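Local coordinates for 122aa long conserved hypothetical protein (Sulfolobus tokodaii, PDB 1WOL) that is of unknown function but belongs to the HEPN domain family, an all-helical fold, and may bind nucleotides, at residues Y27-A30 and C31-Q35; I111-L114 and N115-G119; K40-K43 and G44-F48; H56-S59 and H60-N64. All coordinates share one frame; numbering follows the deposited sequence.

Contact 1 (Y27-A30 and C31-Q35). With TBU (tertiary-butyl alcohol), chain B.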
loop_
_atom_site.group_PDB
_atom_site.type_symbol
_atom_site.label_atom_id
_atom_site.label_comp_id
_atom_site.label_asym_id
_atom_site.label_seq_id
_atom_site.Cartn_x
_atom_site.Cartn_y
_atom_site.Cartn_z
ATOM N N TYR A 27 10.957 -9.223 -5.315
ATOM C CA TYR A 27 10.836 -7.946 -4.548
ATOM C C TYR A 27 9.971 -6.903 -5.160
ATOM O O TYR A 27 9.296 -6.149 -4.386
ATOM C CB TYR A 27 12.304 -7.403 -4.261
ATOM C CG TYR A 27 13.145 -8.436 -3.587
ATOM C CD1 TYR A 27 14.466 -8.699 -4.093
ATOM C CD2 TYR A 27 12.736 -9.181 -2.490
ATOM C CE1 TYR A 27 15.300 -9.645 -3.521
ATOM C CE2 TYR A 27 13.549 -10.197 -1.949
ATOM C CZ TYR A 27 14.862 -10.399 -2.481
ATOM O OH TYR A 27 15.669 -11.346 -1.844
ATOM N N GLU A 28 9.928 -6.790 -6.499
ATOM C CA GLU A 28 9.019 -5.842 -7.056
ATOM C C GLU A 28 7.552 -6.197 -6.787
ATOM O O GLU A 28 6.686 -5.341 -6.595
ATOM C CB GLU A 28 9.298 -5.717 -8.562
ATOM C CG GLU A 28 8.492 -6.713 -9.529
ATOM C CD GLU A 28 8.843 -8.184 -9.335
ATOM O OE1 GLU A 28 8.306 -8.907 -10.268
ATOM O OE2 GLU A 28 9.562 -8.608 -8.460
ATOM N N LEU A 29 7.297 -7.523 -6.749
ATOM C CA LEU A 29 5.948 -8.002 -6.409
ATOM C C LEU A 29 5.625 -7.655 -4.945
ATOM O O LEU A 29 4.504 -7.304 -4.698
ATOM C CB LEU A 29 5.931 -9.518 -6.733
ATOM C CG LEU A 29 4.510 -10.160 -6.480
ATOM C CD1 LEU A 29 3.408 -9.468 -7.215
ATOM C CD2 LEU A 29 4.624 -11.656 -6.797
ATOM N N ALA A 30 6.539 -7.971 -4.089
ATOM C CA ALA A 30 6.287 -7.610 -2.674
ATOM C C ALA A 30 5.976 -6.107 -2.573
ATOM O O ALA A 30 5.037 -5.710 -1.790
ATOM C CB ALA A 30 7.556 -7.868 -1.925
ATOM N N CYS A 31 6.635 -5.251 -3.369
ATOM C CA CYS A 31 6.332 -3.776 -3.265
ATOM C C CYS A 31 5.008 -3.433 -3.816
ATOM O O CYS A 31 4.242 -2.661 -3.290
ATOM C CB CYS A 31 7.402 -2.986 -4.042
ATOM S SG CYS A 31 8.916 -2.848 -2.971
ATOM N N PHE A 32 4.626 -4.072 -4.978
ATOM C CA PHE A 32 3.299 -3.812 -5.480
ATOM C C PHE A 32 2.218 -4.203 -4.545
ATOM O O PHE A 32 1.190 -3.509 -4.426
ATOM C CB PHE A 32 3.206 -4.699 -6.790
ATOM C CG PHE A 32 1.832 -4.674 -7.402
ATOM C CD1 PHE A 32 1.413 -3.543 -8.165
ATOM C CD2 PHE A 32 0.994 -5.717 -7.199
ATOM C CE1 PHE A 32 0.045 -3.564 -8.706
ATOM C CE2 PHE A 32 -0.313 -5.714 -7.708
ATOM C CZ PHE A 32 -0.758 -4.681 -8.435
ATOM N N LEU A 33 2.351 -5.434 -3.938
ATOM C CA LEU A 33 1.310 -5.992 -3.052
ATOM C C LEU A 33 1.253 -5.167 -1.724
ATOM O O LEU A 33 0.168 -5.064 -1.174
ATOM C CB LEU A 33 1.644 -7.472 -2.746
ATOM C CG LEU A 33 1.378 -8.405 -3.935
ATOM C CD1 LEU A 33 2.061 -9.710 -3.589
ATOM C CD2 LEU A 33 -0.102 -8.508 -4.178
ATOM N N SER A 34 2.384 -4.572 -1.361
ATOM C CA SER A 34 2.344 -3.665 -0.156
ATOM C C SER A 34 1.540 -2.416 -0.495
ATOM O O SER A 34 0.774 -1.935 0.370
ATOM C CB SER A 34 3.796 -3.223 0.202
ATOM O OG SER A 34 4.480 -4.420 0.617
ATOM N N GLN A 35 1.682 -1.835 -1.705
ATOM C CA GLN A 35 0.849 -0.720 -2.026
ATOM C C GLN A 35 -0.605 -1.101 -2.105
ATOM O O GLN A 35 -1.416 -0.375 -1.559
ATOM C CB GLN A 35 1.290 -0.082 -3.336
ATOM C CG GLN A 35 0.300 1.057 -3.572
ATOM C CD GLN A 35 -0.099 1.365 -4.865
ATOM O OE1 GLN A 35 0.772 1.616 -5.640
ATOM N NE2 GLN A 35 -1.508 1.542 -5.139
HETATM O O TBU B . 3.314 -7.722 -11.482
HETATM C C TBU B . 4.041 -6.475 -11.255
HETATM C C1 TBU B . 5.096 -6.444 -12.351
HETATM C C2 TBU B . 4.697 -6.477 -9.833
HETATM C C3 TBU B . 3.062 -5.389 -11.342
#
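Ser34 and Ala30 meet where one carbonyl takes two bonds: Ser34 OG donates to Ala30 O at 2.8 Å, and Ser34 N reaches the same oxygen at 2.9 Å from the other face of the carbonyl plane. With OG beside its own backbone N (chi1 -66°), the hydroxyl folds back against the helix and gives its proton to a carbonyl of its own helix, fitting for a buried serine packed on Ala18 of helix 4-23 and on Cys106 and Ile107 of helix 100-120. Replacing Ser34 with valine would probably leave Ala30 O with the backbone donor alone and press a methyl against that carbonyl. Next to this pair, Leu33 CD1 lies 3.8 Å from Leu29 CG, the two leucines slanting across one another toward helix 4-23. On another side of the helix a tertiary-butyl alcohol molecule sits over one face of the Phe32 ring, its C3 4.0 Å from Phe32 CD1 and offset toward the rim, while its C2 comes within 3.8 Å of Glu28 CG. Glu28 turns its carboxylate back to Leu29 N, a weak bond in which OE2 accepts from Leu29 N. Further out, Cys31 SG forms a disulfide with Cys106, tying this turn to helix 100-120. The whole is the first turns of helix 27-48, knit by i to i+4 backbone bonds, within the helical bundle of a HEPN domain.

Contact 2 (I111-L114 and N115-G119)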
loop_
_atom_site.group_PDB
_atom_site.type_symbol
_atom_site.label_atom_id
_atom_site.label_comp_id
_atom_site.label_asym_id
_atom_site.label_seq_id
_atom_site.Cartn_x
_atom_site.Cartn_y
_atom_site.Cartn_z
ATOM N N ILE A 111 2.414 -2.440 6.734
ATOM C CA ILE A 111 2.017 -2.846 8.073
ATOM C C ILE A 111 1.710 -1.597 8.886
ATOM O O ILE A 111 0.670 -1.591 9.597
ATOM C CB ILE A 111 3.210 -3.562 8.651
ATOM C CG1 ILE A 111 3.335 -4.978 8.064
ATOM C CG2 ILE A 111 2.949 -3.736 10.208
ATOM C CD1 ILE A 111 4.708 -5.662 8.372
ATOM N N ARG A 112 2.496 -0.543 8.731
ATOM C CA ARG A 112 2.235 0.723 9.523
ATOM C C ARG A 112 0.881 1.232 9.141
ATOM O O ARG A 112 0.110 1.602 10.009
ATOM C CB ARG A 112 3.403 1.720 9.255
ATOM C CG ARG A 112 3.504 3.204 9.661
ATOM C CD ARG A 112 5.073 3.135 9.852
ATOM N NE ARG A 112 5.295 3.587 11.010
ATOM C CZ ARG A 112 5.004 3.161 12.163
ATOM N NH1 ARG A 112 4.160 3.720 13.011
ATOM N NH2 ARG A 112 5.757 2.092 12.440
ATOM N N ILE A 113 0.553 1.313 7.853
ATOM C CA ILE A 113 -0.785 1.833 7.463
ATOM C C ILE A 113 -1.905 0.927 7.826
ATOM O O ILE A 113 -2.923 1.431 8.349
ATOM C CB ILE A 113 -0.754 2.207 5.981
ATOM C CG1 ILE A 113 0.187 3.350 5.752
ATOM C CG2 ILE A 113 -2.225 2.503 5.457
ATOM C CD1 ILE A 113 0.514 3.676 4.235
ATOM N N LEU A 114 -1.787 -0.389 7.664
ATOM C CA LEU A 114 -2.809 -1.317 8.012
ATOM C C LEU A 114 -3.076 -1.277 9.521
ATOM O O LEU A 114 -4.239 -1.267 9.915
ATOM C CB LEU A 114 -2.391 -2.707 7.554
ATOM C CG LEU A 114 -3.284 -3.884 8.087
ATOM C CD1 LEU A 114 -4.668 -3.754 7.500
ATOM C CD2 LEU A 114 -2.677 -5.234 7.595
ATOM N N ASN A 115 -2.017 -1.156 10.323
ATOM C CA ASN A 115 -2.289 -1.168 11.806
ATOM C C ASN A 115 -2.916 0.158 12.178
ATOM O O ASN A 115 -3.749 0.168 13.174
ATOM C CB ASN A 115 -0.977 -1.239 12.607
ATOM C CG ASN A 115 -0.313 -2.511 12.572
ATOM O OD1 ASN A 115 -0.904 -3.504 12.370
ATOM N ND2 ASN A 115 1.026 -2.480 12.906
ATOM N N TRP A 116 -2.516 1.239 11.530
ATOM C CA TRP A 116 -3.062 2.609 11.893
ATOM C C TRP A 116 -4.551 2.607 11.495
ATOM O O TRP A 116 -5.417 3.054 12.231
ATOM C CB TRP A 116 -2.236 3.599 11.184
ATOM C CG TRP A 116 -2.822 4.985 11.259
ATOM C CD1 TRP A 116 -2.707 5.906 12.351
ATOM C CD2 TRP A 116 -3.566 5.661 10.254
ATOM N NE1 TRP A 116 -3.343 7.105 12.005
ATOM C CE2 TRP A 116 -3.860 6.985 10.736
ATOM C CE3 TRP A 116 -3.989 5.293 8.968
ATOM C CZ2 TRP A 116 -4.566 7.940 9.977
ATOM C CZ3 TRP A 116 -4.692 6.239 8.231
ATOM C CH2 TRP A 116 -4.974 7.545 8.731
ATOM N N VAL A 117 -4.902 1.986 10.364
ATOM C CA VAL A 117 -6.307 1.935 10.018
ATOM C C VAL A 117 -7.036 1.048 10.999
ATOM O O VAL A 117 -8.138 1.398 11.433
ATOM C CB VAL A 117 -6.448 1.298 8.535
ATOM C CG1 VAL A 117 -7.933 0.873 8.305
ATOM C CG2 VAL A 117 -5.953 2.269 7.569
ATOM N N LYS A 118 -6.525 -0.133 11.376
ATOM C CA LYS A 118 -7.244 -1.046 12.257
ATOM C C LYS A 118 -7.546 -0.339 13.604
ATOM O O LYS A 118 -8.642 -0.535 14.185
ATOM C CB LYS A 118 -6.483 -2.339 12.386
ATOM C CG LYS A 118 -6.638 -3.149 11.096
ATOM C CD LYS A 118 -5.780 -4.388 11.198
ATOM C CE LYS A 118 -6.349 -5.576 11.846
ATOM N NZ LYS A 118 -5.023 -6.478 11.881
ATOM N N GLY A 119 -6.619 0.509 13.984
ATOM C CA GLY A 119 -6.749 1.156 15.283
ATOM C C GLY A 119 -7.937 2.091 15.282
ATOM O O GLY A 119 -8.449 2.515 16.378
#
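Leu114 and Lys118 meet at a slant, Leu114 CD1 lying 3.9 Å from Lys118 CD in the aliphatic middle of the lysine. Ile113 CG2 and Val117 CG2 approach more loosely, at 4.3 Å. Ile111 and Asn115 run side by side and point the same way, with Ile111 CG2 3.5 Å from Asn115 ND2, so the amide lies along an apolar branch. An alanine in place of Leu114 would take away the methyls that meet the lysine chain and is likely to leave a gap against Leu15 of helix 4-23. These residues belong to helix 100-120, the last helix of the HEPN bundle: Leu114 and Val117 face helix 4-23, Val117 also meeting Leu45, while Ile113 and Trp116 face helices 27-48 and 67-77. Trp116 holds its CG anti to the backbone N (chi1 170°), which carries the indole away from this turn toward Leu45, Ile69 and the prolines Pro65 and Pro66. Among the backbone bonds, Asn115 N to Ile111 O is 2.8 Å and Val117 N to Ile113 O is 2.9 Å. The charged ends pair with other helices: the Lys118 chain bends at chi3 (86°) and its NZ makes a salt bridge with Glu12, and Arg112 NH1 makes one with Asp68.

Contact 3 (K40-K43 and G44-F48)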
loop_
_atom_site.group_PDB
_atom_site.type_symbol
_atom_site.label_atom_id
_atom_site.label_comp_id
_atom_site.label_asym_id
_atom_site.label_seq_id
_atom_site.Cartn_x
_atom_site.Cartn_y
_atom_site.Cartn_z
ATOM N N LYS A 40 -6.128 -0.748 0.024
ATOM C CA LYS A 40 -7.323 -1.397 0.488
ATOM C C LYS A 40 -7.658 -1.018 1.924
ATOM O O LYS A 40 -8.829 -0.790 2.273
ATOM C CB LYS A 40 -7.240 -2.897 0.279
ATOM C CG LYS A 40 -7.435 -3.462 -1.221
ATOM C CD LYS A 40 -7.235 -2.636 -2.464
ATOM C CE LYS A 40 -7.616 -3.423 -3.685
ATOM N NZ LYS A 40 -7.490 -2.466 -4.742
ATOM N N ALA A 41 -6.666 -0.987 2.794
ATOM C CA ALA A 41 -6.907 -0.565 4.195
ATOM C C ALA A 41 -7.452 0.849 4.279
ATOM O O ALA A 41 -8.399 0.987 5.022
ATOM C CB ALA A 41 -5.539 -0.628 4.911
ATOM N N VAL A 42 -6.886 1.776 3.535
ATOM C CA VAL A 42 -7.346 3.197 3.592
ATOM C C VAL A 42 -8.718 3.239 2.971
ATOM O O VAL A 42 -9.574 3.912 3.555
ATOM C CB VAL A 42 -6.346 4.076 2.957
ATOM C CG1 VAL A 42 -6.901 5.490 2.828
ATOM C CG2 VAL A 42 -5.113 4.110 3.901
ATOM N N LYS A 43 -9.004 2.419 1.945
ATOM C CA LYS A 43 -10.436 2.519 1.470
ATOM C C LYS A 43 -11.426 1.922 2.479
ATOM O O LYS A 43 -12.668 2.387 2.559
ATOM C CB LYS A 43 -10.526 1.771 0.075
ATOM C CG LYS A 43 -10.113 2.724 -0.990
ATOM C CD LYS A 43 -9.958 2.201 -2.368
ATOM C CE LYS A 43 -9.821 3.336 -3.390
ATOM N NZ LYS A 43 -9.203 2.729 -4.675
ATOM N N GLY A 44 -10.993 0.951 3.243
ATOM C CA GLY A 44 -11.751 0.366 4.303
ATOM C C GLY A 44 -12.052 1.460 5.359
ATOM O O GLY A 44 -13.137 1.558 5.892
ATOM N N LEU A 45 -10.985 2.182 5.705
ATOM C CA LEU A 45 -11.183 3.274 6.718
ATOM C C LEU A 45 -12.154 4.336 6.188
ATOM O O LEU A 45 -13.031 4.826 6.945
ATOM C CB LEU A 45 -9.838 3.958 6.979
ATOM C CG LEU A 45 -9.877 5.170 7.955
ATOM C CD1 LEU A 45 -10.237 4.678 9.287
ATOM C CD2 LEU A 45 -8.513 5.889 7.841
ATOM N N LEU A 46 -11.985 4.723 4.957
ATOM C CA LEU A 46 -12.884 5.823 4.365
ATOM C C LEU A 46 -14.298 5.328 4.393
ATOM O O LEU A 46 -15.258 6.138 4.666
ATOM C CB LEU A 46 -12.477 6.103 2.985
ATOM C CG LEU A 46 -11.556 7.299 2.826
ATOM C CD1 LEU A 46 -10.610 7.365 3.989
ATOM C CD2 LEU A 46 -10.936 7.266 1.418
ATOM N N GLN A 47 -14.529 4.043 4.120
ATOM C CA GLN A 47 -15.895 3.564 4.182
ATOM C C GLN A 47 -16.428 3.555 5.560
ATOM O O GLN A 47 -17.634 3.900 5.770
ATOM C CB GLN A 47 -16.037 2.114 3.585
ATOM C CG GLN A 47 -17.494 1.693 3.336
ATOM C CD GLN A 47 -17.608 0.457 2.378
ATOM O OE1 GLN A 47 -16.951 0.345 1.315
ATOM N NE2 GLN A 47 -18.470 -0.432 2.754
ATOM N N PHE A 48 -15.614 3.185 6.559
ATOM C CA PHE A 48 -16.052 3.118 7.933
ATOM C C PHE A 48 -16.408 4.518 8.384
ATOM O O PHE A 48 -17.344 4.679 9.239
ATOM C CB PHE A 48 -14.918 2.603 8.809
ATOM C CG PHE A 48 -15.191 2.658 10.293
ATOM C CD1 PHE A 48 -15.897 1.609 10.981
ATOM C CD2 PHE A 48 -14.727 3.773 10.994
ATOM C CE1 PHE A 48 -16.135 1.737 12.386
ATOM C CE2 PHE A 48 -14.949 3.912 12.432
ATOM C CZ PHE A 48 -15.654 2.884 13.085
#
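Val42 and Leu46 meet on the buried side of this turn, Val42 CG1 standing 4.3 Å from Leu46 CD1. Leu46 CD1 also lies against the carbonyl that holds its own backbone, 3.6 Å from Val42 O, and Leu46 N bonds to that oxygen at 2.9 Å with a nearly straight N-H (163°). Leu45, one residue earlier, sets its CB 3.4 Å from Val42 O, and its CG, anti to the backbone N (chi1 177°), sends the isobutyl group away from the turn into the core. Gly44 is buried too: its N bonds to Lys40 O at 2.9 Å, and a beta carbon there would come tight against Ala41 O. The polar side is looser. Lys43 and Gln47 share a backbone bond, Gln47 N to Lys43 O at 2.9 Å, but their long, extended chains part company: Lys43 NZ forms a salt bridge with Glu39, whereas the Gln47 amide bonds to Lys2 O and Trp7 NE1. Lys40 likewise leans out, over Gln10 and Asp14 of helix 4-23. Seen in the fold, this end of helix 27-48 has Val42 and Leu45 against helix 100-120, Val42 and Leu46 against the short helix 58-61, and Lys40 and Lys43 alongside helix 4-23.

Contact 4 (H56-S59 and H60-N64)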
loop_
_atom_site.group_PDB
_atom_site.type_symbol
_atom_site.label_atom_id
_atom_site.label_comp_id
_atom_site.label_asym_id
_atom_site.label_seq_id
_atom_site.Cartn_x
_atom_site.Cartn_y
_atom_site.Cartn_z
ATOM N N HIS A 56 -6.378 6.338 -6.854
ATOM C CA HIS A 56 -5.614 5.230 -6.271
ATOM C C HIS A 56 -4.398 5.765 -5.543
ATOM O O HIS A 56 -3.499 5.019 -5.149
ATOM C CB HIS A 56 -5.169 4.257 -7.354
ATOM C CG HIS A 56 -6.289 3.427 -7.903
ATOM N ND1 HIS A 56 -6.769 3.571 -9.195
ATOM C CD2 HIS A 56 -7.064 2.492 -7.313
ATOM C CE1 HIS A 56 -7.795 2.755 -9.367
ATOM N NE2 HIS A 56 -7.997 2.093 -8.241
ATOM N N SER A 57 -4.338 7.065 -5.382
ATOM C CA SER A 57 -3.208 7.635 -4.647
ATOM C C SER A 57 -3.560 7.459 -3.174
ATOM O O SER A 57 -4.604 7.945 -2.732
ATOM C CB SER A 57 -3.104 9.102 -4.928
ATOM O OG SER A 57 -2.287 9.655 -3.909
ATOM N N ILE A 58 -2.725 6.751 -2.375
ATOM C CA ILE A 58 -3.084 6.571 -1.009
ATOM C C ILE A 58 -3.017 7.915 -0.264
ATOM O O ILE A 58 -3.806 8.205 0.601
ATOM C CB ILE A 58 -2.126 5.580 -0.371
ATOM C CG1 ILE A 58 -2.273 4.258 -1.043
ATOM C CG2 ILE A 58 -2.449 5.447 1.131
ATOM C CD1 ILE A 58 -0.916 3.439 -1.043
ATOM N N SER A 59 -2.049 8.720 -0.644
ATOM C CA SER A 59 -1.889 10.008 -0.058
ATOM C C SER A 59 -3.081 10.967 -0.287
ATOM O O SER A 59 -3.414 11.763 0.546
ATOM C CB SER A 59 -0.642 10.666 -0.619
ATOM O OG SER A 59 -0.423 11.868 0.082
ATOM N N HIS A 60 -3.718 10.872 -1.444
ATOM C CA HIS A 60 -4.816 11.798 -1.701
ATOM C C HIS A 60 -6.010 11.310 -0.996
ATOM O O HIS A 60 -6.854 12.104 -0.710
ATOM C CB HIS A 60 -5.122 11.923 -3.217
ATOM C CG HIS A 60 -4.027 12.587 -4.014
ATOM N ND1 HIS A 60 -3.312 13.681 -3.546
ATOM C CD2 HIS A 60 -3.656 12.425 -5.312
ATOM C CE1 HIS A 60 -2.560 14.168 -4.523
ATOM N NE2 HIS A 60 -2.748 13.422 -5.607
ATOM N N LEU A 61 -6.068 10.014 -0.648
ATOM C CA LEU A 61 -7.198 9.463 0.059
ATOM C C LEU A 61 -7.229 9.857 1.541
ATOM O O LEU A 61 -8.253 9.878 2.173
ATOM C CB LEU A 61 -7.216 7.923 -0.031
ATOM C CG LEU A 61 -7.529 7.153 -1.324
ATOM C CD1 LEU A 61 -7.344 5.636 -1.087
ATOM C CD2 LEU A 61 -8.984 7.449 -1.692
ATOM N N LEU A 62 -6.073 10.135 2.107
ATOM C CA LEU A 62 -6.024 10.522 3.500
ATOM C C LEU A 62 -6.334 12.009 3.719
ATOM O O LEU A 62 -6.053 12.837 2.817
ATOM C CB LEU A 62 -4.608 10.281 4.007
ATOM C CG LEU A 62 -4.135 8.857 3.741
ATOM C CD1 LEU A 62 -2.655 8.853 3.984
ATOM C CD2 LEU A 62 -4.802 7.932 4.707
ATOM N N THR A 63 -6.780 12.280 4.933
ATOM C CA THR A 63 -7.078 13.629 5.406
ATOM C C THR A 63 -6.340 13.858 6.756
ATOM O O THR A 63 -6.679 13.280 7.743
ATOM C CB THR A 63 -8.554 13.772 5.623
ATOM O OG1 THR A 63 -9.250 13.517 4.382
ATOM C CG2 THR A 63 -8.863 15.213 6.121
ATOM N N ASN A 64 -5.332 14.695 6.725
ATOM C CA ASN A 64 -4.585 15.043 7.930
ATOM C C ASN A 64 -4.071 13.852 8.721
ATOM O O ASN A 64 -4.269 13.717 9.910
ATOM C CB ASN A 64 -5.450 15.939 8.807
ATOM C CG ASN A 64 -5.806 17.263 8.088
ATOM O OD1 ASN A 64 -5.031 17.766 7.231
ATOM N ND2 ASN A 64 -6.959 17.834 8.440
#
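Ser57 caps the short helix 58-61 from the N-cap position, its OG accepting from His60 N at 3.1 Å with an N-H...O angle of 149°. The torsion that places it there sets OG anti to the backbone N (chi1 163°), beside the carbonyl carbon, aimed at the first turn. The backbone adds Leu61 N to Ser57 O at 3.3 Å, whereas His60 N to that same oxygen is a weak bond. Two more weak bonds run from Leu62 N to Ile58 O and to Ser59 O, as the chain leaves helical geometry at Leu62.

Among the van der Waals contacts, the His60 ring folds back over the cap at a slant, CD2 lying 3.4 Å from Ser57 CB. On the inner side Leu62 CG rests 3.2 Å from Ile58 O, and Ile58 CG2 meets Leu62 CD1 at 4.4 Å; these apolar groups press on Ala73 of helix 67-77.

Charge comes from outside the turn. Asp77 takes hydrogen bonds from Ser57 OG and from the backbone N of Ile58 and Ser59, while Lys53 NZ donates to His60 O and Thr63 OG1. A carboxylate thus sits at the amino end of the helix and an ammonium near its carboxyl end, an arrangement that probably suits the helix dipole and compensates for the thin bonding within a single turn.

In the fold
Contacts 1 and 3 lie on one helix, 27-48, with centres about 20 Å apart on opposite sides of the chain's centre. Contact 2 packs beside contact 3, centres about 11 Å apart: Val117 CG1 comes 3.3 Å from Ala41 O, and Ile113 CG2 is 3.7 Å from Val42 CG2. Contact 4 covers the same region, Leu46 CD2 meeting Leu61 CD2 at 3.7 Å, and it touches contact 2 where Trp116 CZ3 nears Leu62 CD2 at 3.9 Å. Contacts 2, 3 and 4 therefore form one cluster, and Gln35 CG against Ile58 CD1 joins it to contact 1. One tertiary-butyl alcohol sits at contact 1; the side chain of Arg112 in contact 2 is about 7 Å from another.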